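Local coordinates for penicillin-binding protein 2B (Streptococcus pneumoniae, PDB 2WAD) that probably acts as a transpeptidase, forming the peptide cross-links between adjacent glycan strands of peripheral cell wall peptidoglycan, and binds penicillin, at residues A[389-394]-A[529-534]; A[435-440]-A[588-593]; A[473-478]-A[513-518]; A[483-488]-A[579-584]; A[634-639]-A[668-673]. All blocks are in the same frame, centred on the assembly; numbering follows the deposited sequence.

Overall arrangement
All five contacts lie in the transpeptidase domain and share its buried core. Contact 1 joins the helix that follows the probable acyl-ester serine, S386, to helix 525-536, and each of the others relates to it. The centres of contacts 1 and 4 are about 4 Å apart, and those of contacts 1 and 2 about 14 Å. Contact 2 touches contact 1 through A390 CB, 3.7 Å from F588 CE1; contacts 2 and 4 share helix 578-593. Contact 3, its centre also about 14 Å from that of contact 1, meets it where T392 OG1 and A516 O are 2.8 Å apart, a probable hydrogen bond. Contact 5 belongs to the central sheet; V532 CB packs 3.7 Å from V635 CB, whereas contacts 3 and 5 do not touch.

Contact 1. Residues A[389-394]-A[529-534]; sequences KAATIS and AQYVAT
Around A391 and Y531, whose CA atoms are 8.6 Å apart, the segments of helices 389-398 and 525-536 pass each other with axes 11.4 Å apart and an angle of 59° between their directions. That separation is wide for a helix pair, and the Y531 ring spans it. With CG anti to the backbone N (chi1 150°, well short of 180°), the phenol reaches out so that its hydroxyl end meets the small side chains of the other helix. A390 CB lies at the ring edge, near its plane, 3.3 Å from Y531 OH; A391 CB approaches obliquely, 4.1 Å from Y531 CE1. The Y531 hydroxyl hydrogen-bonds to V387 O, just before helix 389-398, so a polar tether accompanies the apolar contact. Each helix also carries a hydroxyl folded back on its own backbone: S394 OG donates to A390 O at 2.8 Å, reaching that carbonyl from the face opposite to S394 N, and T534 OG1 treats Q530 O likewise at 2.7 Å. K389 fits the SxxK motif of penicillin-binding enzymes; its NZ bonds to S386 OG, N445 OD1 and S443 O. On its other flanks, helix 389-398 packs through A391 and T392 on F482 of helix 471-484 and through T392 on V448 of helix 445-455, while A529, V532 and A533 place helix 525-536 against strand 645-650 of the sheet.

Contact 2. Residues A[435-440]-A[588-593]; sequences TAVEAL and FYQVSH. Unlike the reference sequence in segment 435-440: E438 (reference Gln). Unlike the reference sequence in segment 588-593: S592 (reference Ala).
L440 and F588 meet where helix 436-442, opened by a capping box, crosses helix 578-593; the short segments have axes 8.5 Å apart at a signed angle of -49°. In the first shell, L440 CD2 sits at the edge of the F588 ring, 4.3 Å from F588 CE1. One turn earlier, V437 CG1 lies 3.6 Å from Q590 CD, so a methyl rests against the amide group, the two side chains crossing at about a right angle. V591 adds a methyl to the backbone: its CG2 is 3.4 Å from L440 O. No hydrogen bond links the segments, so the evidence here is for van der Waals packing. Second-shell residues border these groups. A390 of helix 389-398 touches both L440 and F588, and K615 of strand 613-616 touches F588 and V591, which sets the apolar part beside the active-site region; the L440 side chain is about 8 Å from that of S386. At the far end the capping box fixes the helix start: T435 OG1 accepts from E438 N at 3.3 Å, and T435 N returns a nearly straight bond (167°) of 3.1 Å to E438 OE1, met from above the carboxylate plane.

Contact 3. Residues A[473-478]-A[513-518]; sequences SAMGKL and ITNAFG. Unlike the reference sequence in segment 473-478: G476 (reference Glu).
A chi1 of -175° sets CG of M475 beside its carbonyl carbon, and the chain then bends at both following torsions, the last at 115°, which swings a side chain whose first bond runs alongside the other segment round to the N515 amide. N515, whose CB already faces helix 471-484, carries its amide on in that direction with chi1 -150°. The two side chains cross at about a right angle, with M475 SD 3.7 Å from N515 ND2 and M475 CE 4.1 Å from the same nitrogen. L478, one turn further along the helix, comes in obliquely: its CD2 touches N515 twice, at 3.9 Å from ND2 and 3.9 Å from CB, and lies 4.0 Å from A516 N. The loop side is shaped by a Schellman motif that ends helix 509-515. Q519 N bonds to T514 O and G518 N to N515 O, the latter at 3.0 Å and closing a type I turn, with G518 at positive phi. G518 also hydrogen-bonds through its backbone with G385, next to the probable acyl-ester S386, while F512 touches both M475 and L478. The chemistry is thus a polar group set among apolar ones: the buried amide bonds elsewhere, N515 OD1 accepting from D521 N, and its contacts with sulfur and methyl groups are van der Waals packing, which would restrict the turn of the amide without competing for its hydrogen bonds.

Contact 4. Residues A[483-488]-A[579-584]; sequences GEYGLG and SDMAIL. Unlike the reference sequence in segment 579-584: A582 (reference Ser).
Y485 crosses the core to M581 and L584 from the end of helix 471-484, which a Schellman motif closes: G486 has positive phi, and its N bonds to G483 O at 3.0 Å. The CA atoms nearest each other, those of Y485 and M581, are 12.8 Å apart, so the phenol alone makes the bridge. At its root, Y485 CB packs against CD1 of the Y531 ring. The torsion chi1, -78°, puts CG beside the backbone N and sends the ring between helices 389-398 and 525-536. Its two sides meet different partners: CD2 lies by A391 CB, and CD1 by T534 CG2; the rings of Y485 and Y531 pack edge-to-face. V574 and I576 also touch this side chain. The tip has mixed chemistry. Y485 OH hydrogen-bonds to S394 OG and so has a polar partner inside the buried core, while two methyls of helix 578-593 come to meet it, their side chains running opposite to that of Y485. They come from residues three apart, on one face of that helix: L584 CD1 approaches to 3.6 Å of Y485 OH, and M581, bent at chi2 and chi3, brings CE to 4.1 Å from Y485 OH.

Contact 5. Residues A[634-639]-A[668-673]; sequences AVAYAP and DIINLY
I670 is the helical side chain that meets strand 634-638 in this contact, and the tight part is its fit against A636 and A638. These alternate residues point from the same strand face toward helix 661-676 and, consistent with their small side chains, the backbones come close: A638 and I670 have CA atoms 7.4 Å apart, and the axes of the two short segments lie 9.5 Å apart at 27°, close to parallel. Chi1 of I670, -69°, places CG2 anti to the backbone N and CG1 beside it, so the two branches divide the work. CG2 sits 3.8 Å from A638 CB; CD1, at the end of an extended chain, lies 3.9 Å from A636 CB and 4.1 Å from A638 CB. Between them the chain of the strand is also covered, with I670 CD1 4.3 Å from Y637 C. The looser part is the rest of the helix surface, where D668, N671 and L672 are partly exposed and do not touch the strand: D668 OD1 bonds to Y327 OH, and N671 bonds to G607 O and T609 N. In the antiparallel sheet, strand 634-638 runs between strands 645-650 and 613-616, and V647 extends the apolar patch under I670. Helix 314-334 packs beside helix 661-676 through I669 and L672, while V635 and Y637, on the other sheet face, meet helix 525-536.

Contact 1. Residues A[389-394]-A[529-534]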
# COMPACT_ATOMS: atom_id res chain seq x y z
N LYS A 389 -22.59 13.64 -4.50
CA LYS A 389 -23.75 14.42 -4.12
C LYS A 389 -24.55 13.87 -2.94
O LYS A 389 -25.18 14.62 -2.19
CB LYS A 389 -24.60 14.73 -5.36
CG LYS A 389 -23.93 15.77 -6.24
CD LYS A 389 -24.69 16.03 -7.54
CE LYS A 389 -23.97 17.11 -8.32
NZ LYS A 389 -24.52 17.46 -9.67
N ALA A 390 -24.52 12.55 -2.76
CA ALA A 390 -25.16 11.92 -1.61
C ALA A 390 -24.53 12.28 -0.27
O ALA A 390 -25.22 12.29 0.77
CB ALA A 390 -25.14 10.43 -1.77
N ALA A 391 -23.23 12.58 -0.27
CA ALA A 391 -22.58 12.98 0.98
C ALA A 391 -22.98 14.41 1.34
O ALA A 391 -23.16 14.73 2.52
CB ALA A 391 -21.05 12.80 0.93
N THR A 392 -23.15 15.27 0.34
CA THR A 392 -23.58 16.65 0.60
C THR A 392 -24.99 16.76 1.16
O THR A 392 -25.23 17.56 2.05
CB THR A 392 -23.55 17.51 -0.67
OG1 THR A 392 -22.26 17.37 -1.28
CG2 THR A 392 -23.79 18.96 -0.31
N ILE A 393 -25.91 15.98 0.59
CA ILE A 393 -27.24 15.85 1.16
C ILE A 393 -27.16 15.33 2.60
O ILE A 393 -27.89 15.79 3.47
CB ILE A 393 -28.15 14.96 0.28
CG1 ILE A 393 -28.29 15.57 -1.12
CG2 ILE A 393 -29.58 14.91 0.82
CD1 ILE A 393 -29.00 14.66 -2.15
N SER A 394 -26.31 14.34 2.85
CA SER A 394 -26.19 13.85 4.22
C SER A 394 -25.83 15.01 5.18
O SER A 394 -26.38 15.14 6.26
CB SER A 394 -25.12 12.76 4.31
OG SER A 394 -25.44 11.63 3.52
N ALA A 529 -14.30 4.28 -3.50
CA ALA A 529 -14.92 2.98 -3.23
C ALA A 529 -15.46 2.84 -1.81
O ALA A 529 -16.52 2.25 -1.61
CB ALA A 529 -13.99 1.82 -3.56
N GLN A 530 -14.72 3.31 -0.81
CA GLN A 530 -15.16 3.15 0.58
C GLN A 530 -16.43 3.97 0.76
O GLN A 530 -17.31 3.60 1.52
CB GLN A 530 -14.11 3.69 1.57
CG GLN A 530 -14.48 3.50 3.07
CD GLN A 530 -13.32 3.90 3.97
OE1 GLN A 530 -12.77 5.00 3.84
NE2 GLN A 530 -12.88 2.98 4.83
N TYR A 531 -16.52 5.09 0.06
CA TYR A 531 -17.70 5.96 0.19
C TYR A 531 -18.95 5.22 -0.30
O TYR A 531 -19.94 5.09 0.44
CB TYR A 531 -17.44 7.29 -0.54
CG TYR A 531 -18.65 8.01 -1.12
CD1 TYR A 531 -19.69 8.44 -0.30
CD2 TYR A 531 -18.72 8.33 -2.48
CE1 TYR A 531 -20.77 9.12 -0.79
CE2 TYR A 531 -19.81 9.02 -3.00
CZ TYR A 531 -20.83 9.42 -2.14
OH TYR A 531 -21.94 10.09 -2.61
N VAL A 532 -18.92 4.69 -1.52
CA VAL A 532 -20.11 3.97 -1.98
C VAL A 532 -20.34 2.68 -1.19
O VAL A 532 -21.52 2.30 -0.99
CB VAL A 532 -20.14 3.70 -3.51
CG1 VAL A 532 -18.95 2.79 -3.93
CG2 VAL A 532 -21.46 3.03 -3.87
N ALA A 533 -19.28 2.04 -0.70
CA ALA A 533 -19.43 0.81 0.12
C ALA A 533 -20.11 1.11 1.46
O ALA A 533 -20.88 0.29 1.96
CB ALA A 533 -18.08 0.12 0.38
N THR A 534 -19.82 2.30 2.00
CA THR A 534 -20.44 2.78 3.24
C THR A 534 -21.95 2.96 3.09
O THR A 534 -22.75 2.55 3.93
CB THR A 534 -19.77 4.11 3.71
OG1 THR A 534 -18.38 3.88 3.99
CG2 THR A 534 -20.44 4.67 4.95

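Contact 2. Residues A[435-440]-A[588-593]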
# COMPACT_ATOMS: atom_id res chain seq x y z
N THR A 435 -37.29 16.69 -5.39
CA THR A 435 -37.02 16.04 -4.11
C THR A 435 -35.57 15.57 -3.99
O THR A 435 -34.76 15.72 -4.91
CB THR A 435 -37.90 14.78 -3.92
OG1 THR A 435 -37.55 13.78 -4.90
CG2 THR A 435 -39.41 15.11 -3.98
N ALA A 436 -35.22 15.00 -2.84
CA ALA A 436 -33.83 14.62 -2.61
C ALA A 436 -33.49 13.41 -3.51
O ALA A 436 -32.41 13.35 -4.10
CB ALA A 436 -33.60 14.32 -1.14
N VAL A 437 -34.45 12.51 -3.64
CA VAL A 437 -34.33 11.32 -4.49
C VAL A 437 -34.07 11.75 -5.94
O VAL A 437 -33.20 11.19 -6.60
CB VAL A 437 -35.60 10.47 -4.42
CG1 VAL A 437 -35.56 9.30 -5.41
CG2 VAL A 437 -35.88 9.98 -2.98
N GLU A 438 -34.81 12.76 -6.41
CA GLU A 438 -34.78 13.23 -7.79
C GLU A 438 -33.53 14.05 -8.04
O GLU A 438 -32.96 14.00 -9.14
CB GLU A 438 -36.02 14.08 -8.12
CG GLU A 438 -37.34 13.29 -8.36
CD GLU A 438 -38.59 14.17 -8.19
OE1 GLU A 438 -38.45 15.39 -7.93
OE2 GLU A 438 -39.72 13.67 -8.30
N ALA A 439 -33.14 14.84 -7.03
CA ALA A 439 -31.83 15.47 -7.06
C ALA A 439 -30.70 14.50 -7.36
O ALA A 439 -29.79 14.80 -8.12
CB ALA A 439 -31.55 16.24 -5.75
N LEU A 440 -30.74 13.33 -6.75
CA LEU A 440 -29.73 12.31 -7.05
C LEU A 440 -29.94 11.72 -8.45
O LEU A 440 -28.98 11.59 -9.23
CB LEU A 440 -29.71 11.24 -5.96
CG LEU A 440 -29.11 11.68 -4.61
CD1 LEU A 440 -29.34 10.68 -3.49
CD2 LEU A 440 -27.62 11.95 -4.70
N PHE A 588 -30.09 6.43 -5.58
CA PHE A 588 -29.13 5.62 -6.35
C PHE A 588 -29.85 4.56 -7.18
O PHE A 588 -29.36 4.11 -8.23
CB PHE A 588 -28.08 4.94 -5.44
CG PHE A 588 -26.92 5.82 -5.06
CD1 PHE A 588 -27.09 7.18 -4.81
CD2 PHE A 588 -25.64 5.29 -4.94
CE1 PHE A 588 -26.03 8.00 -4.44
CE2 PHE A 588 -24.55 6.12 -4.59
CZ PHE A 588 -24.76 7.47 -4.34
N TYR A 589 -31.01 4.13 -6.71
CA TYR A 589 -31.74 3.11 -7.44
C TYR A 589 -32.41 3.70 -8.69
O TYR A 589 -32.38 3.09 -9.75
CB TYR A 589 -32.80 2.44 -6.56
CG TYR A 589 -33.67 1.45 -7.33
CD1 TYR A 589 -33.27 0.12 -7.51
CD2 TYR A 589 -34.88 1.85 -7.88
CE1 TYR A 589 -34.05 -0.76 -8.22
CE2 TYR A 589 -35.67 0.96 -8.59
CZ TYR A 589 -35.25 -0.34 -8.74
OH TYR A 589 -36.00 -1.25 -9.43
N GLN A 590 -32.98 4.89 -8.54
CA GLN A 590 -33.61 5.61 -9.65
C GLN A 590 -32.61 6.18 -10.67
O GLN A 590 -32.97 6.43 -11.82
CB GLN A 590 -34.55 6.70 -9.09
CG GLN A 590 -35.80 6.13 -8.35
CD GLN A 590 -36.88 7.17 -8.00
OE1 GLN A 590 -36.93 8.28 -8.54
NE2 GLN A 590 -37.73 6.81 -7.04
N VAL A 591 -31.37 6.42 -10.26
CA VAL A 591 -30.32 6.84 -11.18
C VAL A 591 -30.21 5.77 -12.27
O VAL A 591 -29.91 6.09 -13.43
CB VAL A 591 -28.95 6.91 -10.45
CG1 VAL A 591 -27.78 6.87 -11.44
CG2 VAL A 591 -28.87 8.16 -9.57
N SER A 592 -30.42 4.51 -11.90
CA SER A 592 -30.21 3.40 -12.83
C SER A 592 -31.50 2.77 -13.35
O SER A 592 -31.44 1.95 -14.25
CB SER A 592 -29.34 2.31 -12.22
OG SER A 592 -29.91 1.83 -11.02
N HIS A 593 -32.65 3.14 -12.78
CA HIS A 593 -33.93 2.51 -13.13
C HIS A 593 -34.98 3.52 -13.57
O HIS A 593 -36.08 3.13 -13.96
CB HIS A 593 -34.49 1.63 -12.00
CG HIS A 593 -33.64 0.42 -11.70
ND1 HIS A 593 -32.47 0.48 -10.97
CD2 HIS A 593 -33.81 -0.88 -12.02
CE1 HIS A 593 -31.96 -0.73 -10.86
NE2 HIS A 593 -32.74 -1.57 -11.50

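Contact 3. Residues A[473-478]-A[513-518]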
# COMPACT_ATOMS: atom_id res chain seq x y z
N SER A 473 -16.59 27.65 9.36
CA SER A 473 -17.46 26.75 10.10
C SER A 473 -18.17 25.80 9.12
O SER A 473 -18.17 24.57 9.31
CB SER A 473 -18.46 27.64 10.85
OG SER A 473 -19.59 26.93 11.30
N ALA A 474 -18.74 26.38 8.06
CA ALA A 474 -19.47 25.65 7.03
C ALA A 474 -18.61 24.64 6.25
O ALA A 474 -18.98 23.47 6.16
CB ALA A 474 -20.14 26.62 6.09
N MET A 475 -17.46 25.08 5.74
CA MET A 475 -16.51 24.20 5.07
C MET A 475 -16.07 23.06 5.99
O MET A 475 -15.91 21.92 5.56
CB MET A 475 -15.32 24.99 4.53
CG MET A 475 -14.34 24.15 3.70
SD MET A 475 -15.05 23.45 2.19
CE MET A 475 -14.08 24.32 0.95
N GLY A 476 -15.94 23.34 7.28
CA GLY A 476 -15.60 22.28 8.24
C GLY A 476 -16.68 21.23 8.40
O GLY A 476 -16.40 20.03 8.55
N LYS A 477 -17.93 21.68 8.42
CA LYS A 477 -19.04 20.76 8.59
C LYS A 477 -19.26 19.86 7.37
O LYS A 477 -19.59 18.68 7.51
CB LYS A 477 -20.33 21.52 8.90
CG LYS A 477 -20.43 22.09 10.30
CD LYS A 477 -21.66 22.98 10.42
CE LYS A 477 -21.70 23.68 11.78
NZ LYS A 477 -23.06 24.21 12.10
N LEU A 478 -19.11 20.45 6.18
CA LEU A 478 -19.18 19.72 4.92
C LEU A 478 -18.08 18.66 4.87
O LEU A 478 -18.39 17.49 4.63
CB LEU A 478 -19.06 20.68 3.72
CG LEU A 478 -19.22 20.06 2.31
CD1 LEU A 478 -20.69 19.61 2.04
CD2 LEU A 478 -18.76 21.01 1.20
N ILE A 513 -18.66 26.21 -2.21
CA ILE A 513 -19.76 25.90 -3.12
C ILE A 513 -19.39 24.78 -4.11
O ILE A 513 -20.13 23.80 -4.22
CB ILE A 513 -20.24 27.16 -3.85
CG1 ILE A 513 -20.93 28.13 -2.87
CG2 ILE A 513 -21.20 26.79 -4.98
CD1 ILE A 513 -22.09 27.49 -2.04
N THR A 514 -18.27 24.90 -4.82
CA THR A 514 -17.86 23.84 -5.75
C THR A 514 -17.56 22.51 -5.05
O THR A 514 -17.74 21.45 -5.65
CB THR A 514 -16.65 24.20 -6.64
OG1 THR A 514 -15.55 24.65 -5.83
CG2 THR A 514 -17.03 25.30 -7.68
N ASN A 515 -17.06 22.56 -3.81
CA ASN A 515 -16.79 21.32 -3.07
C ASN A 515 -18.07 20.52 -2.92
O ASN A 515 -18.05 19.30 -2.96
CB ASN A 515 -16.15 21.62 -1.70
CG ASN A 515 -15.22 20.51 -1.22
OD1 ASN A 515 -14.64 19.77 -2.02
ND2 ASN A 515 -15.04 20.43 0.09
N ALA A 516 -19.19 21.24 -2.82
CA ALA A 516 -20.52 20.64 -2.63
C ALA A 516 -21.00 19.75 -3.78
O ALA A 516 -21.85 18.87 -3.60
CB ALA A 516 -21.56 21.71 -2.32
N PHE A 517 -20.47 19.99 -4.98
CA PHE A 517 -20.79 19.12 -6.09
C PHE A 517 -19.52 18.49 -6.67
O PHE A 517 -19.47 18.09 -7.83
CB PHE A 517 -21.72 19.81 -7.13
CG PHE A 517 -21.19 21.13 -7.69
CD1 PHE A 517 -21.60 22.34 -7.14
CD2 PHE A 517 -20.37 21.16 -8.81
CE1 PHE A 517 -21.17 23.57 -7.65
CE2 PHE A 517 -19.91 22.39 -9.34
CZ PHE A 517 -20.30 23.60 -8.75
N GLY A 518 -18.48 18.41 -5.84
CA GLY A 518 -17.33 17.58 -6.14
C GLY A 518 -16.36 18.18 -7.14
O GLY A 518 -15.72 17.46 -7.91

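Contact 4. Residues A[483-488]-A[579-584]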
# COMPACT_ATOMS: atom_id res chain seq x y z
N GLY A 483 -15.61 13.23 5.26
CA GLY A 483 -14.76 12.34 6.03
C GLY A 483 -15.46 11.13 6.65
O GLY A 483 -14.87 10.04 6.73
N GLU A 484 -16.73 11.28 7.04
CA GLU A 484 -17.51 10.13 7.51
C GLU A 484 -17.65 9.01 6.47
O GLU A 484 -17.97 7.86 6.82
CB GLU A 484 -18.91 10.55 7.94
CG GLU A 484 -18.95 11.38 9.23
CD GLU A 484 -20.39 11.66 9.61
OE1 GLU A 484 -20.99 12.60 9.08
OE2 GLU A 484 -20.95 10.92 10.44
N TYR A 485 -17.44 9.34 5.20
CA TYR A 485 -17.61 8.39 4.12
C TYR A 485 -16.26 8.02 3.56
O TYR A 485 -16.15 7.22 2.59
CB TYR A 485 -18.47 8.96 3.01
CG TYR A 485 -19.96 8.97 3.27
CD1 TYR A 485 -20.74 7.85 3.00
CD2 TYR A 485 -20.60 10.14 3.66
CE1 TYR A 485 -22.14 7.89 3.22
CE2 TYR A 485 -21.98 10.19 3.84
CZ TYR A 485 -22.75 9.07 3.61
OH TYR A 485 -24.13 9.13 3.82
N GLY A 486 -15.23 8.59 4.18
CA GLY A 486 -13.85 8.34 3.76
C GLY A 486 -13.38 9.28 2.67
O GLY A 486 -12.30 9.12 2.09
N LEU A 487 -14.18 10.28 2.36
CA LEU A 487 -13.79 11.26 1.35
C LEU A 487 -12.96 12.37 2.03
O LEU A 487 -13.52 13.27 2.66
CB LEU A 487 -15.05 11.85 0.70
CG LEU A 487 -16.00 10.83 0.04
CD1 LEU A 487 -17.29 11.44 -0.43
CD2 LEU A 487 -15.28 10.15 -1.13
N GLY A 488 -11.64 12.33 1.91
CA GLY A 488 -10.76 13.31 2.57
C GLY A 488 -10.21 12.83 3.90
O GLY A 488 -9.52 13.56 4.58
N SER A 579 -34.01 6.26 7.94
CA SER A 579 -34.93 6.61 6.87
C SER A 579 -34.33 7.62 5.88
O SER A 579 -34.65 7.59 4.69
CB SER A 579 -36.28 7.08 7.43
OG SER A 579 -36.10 8.26 8.18
N ASP A 580 -33.43 8.47 6.36
CA ASP A 580 -32.55 9.24 5.50
C ASP A 580 -31.66 8.38 4.59
O ASP A 580 -31.58 8.61 3.39
CB ASP A 580 -31.76 10.26 6.34
CG ASP A 580 -32.65 11.40 6.83
OD1 ASP A 580 -32.23 12.16 7.72
OD2 ASP A 580 -33.79 11.55 6.36
N MET A 581 -30.99 7.38 5.14
CA MET A 581 -30.22 6.44 4.35
C MET A 581 -31.09 5.73 3.30
O MET A 581 -30.62 5.37 2.22
CB MET A 581 -29.53 5.42 5.25
CG MET A 581 -28.64 4.40 4.52
SD MET A 581 -27.31 5.20 3.60
CE MET A 581 -26.14 5.69 4.89
N ALA A 582 -32.36 5.51 3.63
CA ALA A 582 -33.28 4.86 2.71
C ALA A 582 -33.58 5.81 1.54
O ALA A 582 -33.76 5.38 0.41
CB ALA A 582 -34.56 4.42 3.44
N ILE A 583 -33.57 7.11 1.80
CA ILE A 583 -33.71 8.09 0.74
C ILE A 583 -32.50 8.06 -0.20
O ILE A 583 -32.67 8.06 -1.41
CB ILE A 583 -34.00 9.48 1.29
CG1 ILE A 583 -35.42 9.47 1.86
CG2 ILE A 583 -33.94 10.55 0.19
CD1 ILE A 583 -35.63 10.44 3.03
N LEU A 584 -31.28 7.98 0.33
CA LEU A 584 -30.11 7.86 -0.53
C LEU A 584 -30.20 6.61 -1.41
O LEU A 584 -29.92 6.70 -2.59
CB LEU A 584 -28.81 7.83 0.27
CG LEU A 584 -28.52 9.03 1.18
CD1 LEU A 584 -27.15 8.86 1.87
CD2 LEU A 584 -28.64 10.41 0.48

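Contact 5. Residues A[634-639]-A[668-673]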
# COMPACT_ATOMS: atom_id res chain seq x y z
N ALA A 634 -17.84 7.12 -11.73
CA ALA A 634 -19.09 6.43 -11.40
C ALA A 634 -18.86 5.60 -10.13
O ALA A 634 -17.78 5.08 -9.94
CB ALA A 634 -19.53 5.51 -12.56
N VAL A 635 -19.88 5.48 -9.29
CA VAL A 635 -19.87 4.55 -8.16
C VAL A 635 -21.15 3.71 -8.24
O VAL A 635 -22.17 4.18 -8.73
CB VAL A 635 -19.79 5.31 -6.79
CG1 VAL A 635 -18.50 6.09 -6.68
CG2 VAL A 635 -20.97 6.25 -6.59
N ALA A 636 -21.11 2.46 -7.77
CA ALA A 636 -22.26 1.56 -7.86
C ALA A 636 -22.15 0.47 -6.80
O ALA A 636 -21.06 0.14 -6.35
CB ALA A 636 -22.30 0.90 -9.27
N TYR A 637 -23.28 -0.13 -6.44
CA TYR A 637 -23.27 -1.39 -5.69
C TYR A 637 -24.37 -2.34 -6.16
O TYR A 637 -25.27 -1.93 -6.91
CB TYR A 637 -23.39 -1.15 -4.18
CG TYR A 637 -24.64 -0.39 -3.77
CD1 TYR A 637 -25.85 -1.05 -3.59
CD2 TYR A 637 -24.61 0.99 -3.60
CE1 TYR A 637 -27.01 -0.33 -3.23
CE2 TYR A 637 -25.73 1.70 -3.21
CZ TYR A 637 -26.94 1.04 -3.05
OH TYR A 637 -28.05 1.78 -2.69
N ALA A 638 -24.31 -3.59 -5.73
CA ALA A 638 -25.20 -4.65 -6.20
C ALA A 638 -24.97 -5.93 -5.40
O ALA A 638 -23.88 -6.16 -4.88
CB ALA A 638 -24.96 -4.94 -7.71
N PRO A 639 -25.99 -6.79 -5.33
CA PRO A 639 -27.31 -6.43 -5.84
C PRO A 639 -28.02 -5.40 -4.97
O PRO A 639 -27.76 -5.31 -3.76
CB PRO A 639 -28.07 -7.76 -5.87
CG PRO A 639 -27.17 -8.80 -5.32
CD PRO A 639 -25.79 -8.24 -5.17
N ASP A 668 -19.87 -3.44 -15.98
CA ASP A 668 -19.19 -4.61 -16.53
C ASP A 668 -18.29 -5.23 -15.47
O ASP A 668 -18.04 -6.44 -15.53
CB ASP A 668 -18.34 -4.25 -17.74
CG ASP A 668 -19.16 -3.98 -18.99
OD1 ASP A 668 -18.54 -3.56 -19.98
OD2 ASP A 668 -20.39 -4.14 -18.99
N ILE A 669 -17.76 -4.42 -14.55
CA ILE A 669 -17.03 -4.99 -13.42
C ILE A 669 -17.97 -5.76 -12.51
O ILE A 669 -17.62 -6.83 -12.01
CB ILE A 669 -16.24 -3.95 -12.58
CG1 ILE A 669 -15.07 -3.38 -13.39
CG2 ILE A 669 -15.72 -4.57 -11.28
CD1 ILE A 669 -14.51 -2.06 -12.85
N ILE A 670 -19.17 -5.22 -12.29
CA ILE A 670 -20.14 -5.93 -11.47
C ILE A 670 -20.55 -7.25 -12.12
O ILE A 670 -20.61 -8.28 -11.44
CB ILE A 670 -21.34 -5.02 -11.07
CG1 ILE A 670 -20.83 -3.95 -10.09
CG2 ILE A 670 -22.47 -5.82 -10.40
CD1 ILE A 670 -21.88 -3.01 -9.59
N ASN A 671 -20.83 -7.24 -13.42
CA ASN A 671 -21.22 -8.47 -14.12
C ASN A 671 -20.05 -9.45 -14.06
O ASN A 671 -20.25 -10.65 -13.90
CB ASN A 671 -21.52 -8.22 -15.60
CG ASN A 671 -22.88 -7.59 -15.84
OD1 ASN A 671 -23.75 -7.64 -14.99
ND2 ASN A 671 -23.07 -7.05 -17.05
N LEU A 672 -18.83 -8.96 -14.23
CA LEU A 672 -17.67 -9.86 -14.19
C LEU A 672 -17.62 -10.58 -12.86
O LEU A 672 -17.42 -11.80 -12.80
CB LEU A 672 -16.35 -9.13 -14.44
CG LEU A 672 -15.97 -8.90 -15.91
CD1 LEU A 672 -14.89 -7.84 -16.08
CD2 LEU A 672 -15.58 -10.20 -16.64
N TYR A 673 -17.84 -9.83 -11.79
CA TYR A 673 -17.84 -10.41 -10.45
C TYR A 673 -18.95 -11.42 -10.22
O TYR A 673 -18.72 -12.46 -9.58
CB TYR A 673 -17.96 -9.32 -9.39
CG TYR A 673 -17.74 -9.87 -8.00
CD1 TYR A 673 -16.49 -10.35 -7.61
CD2 TYR A 673 -18.78 -9.93 -7.08
CE1 TYR A 673 -16.28 -10.88 -6.34
CE2 TYR A 673 -18.58 -10.42 -5.80
CZ TYR A 673 -17.33 -10.90 -5.44
OH TYR A 673 -17.13 -11.41 -4.18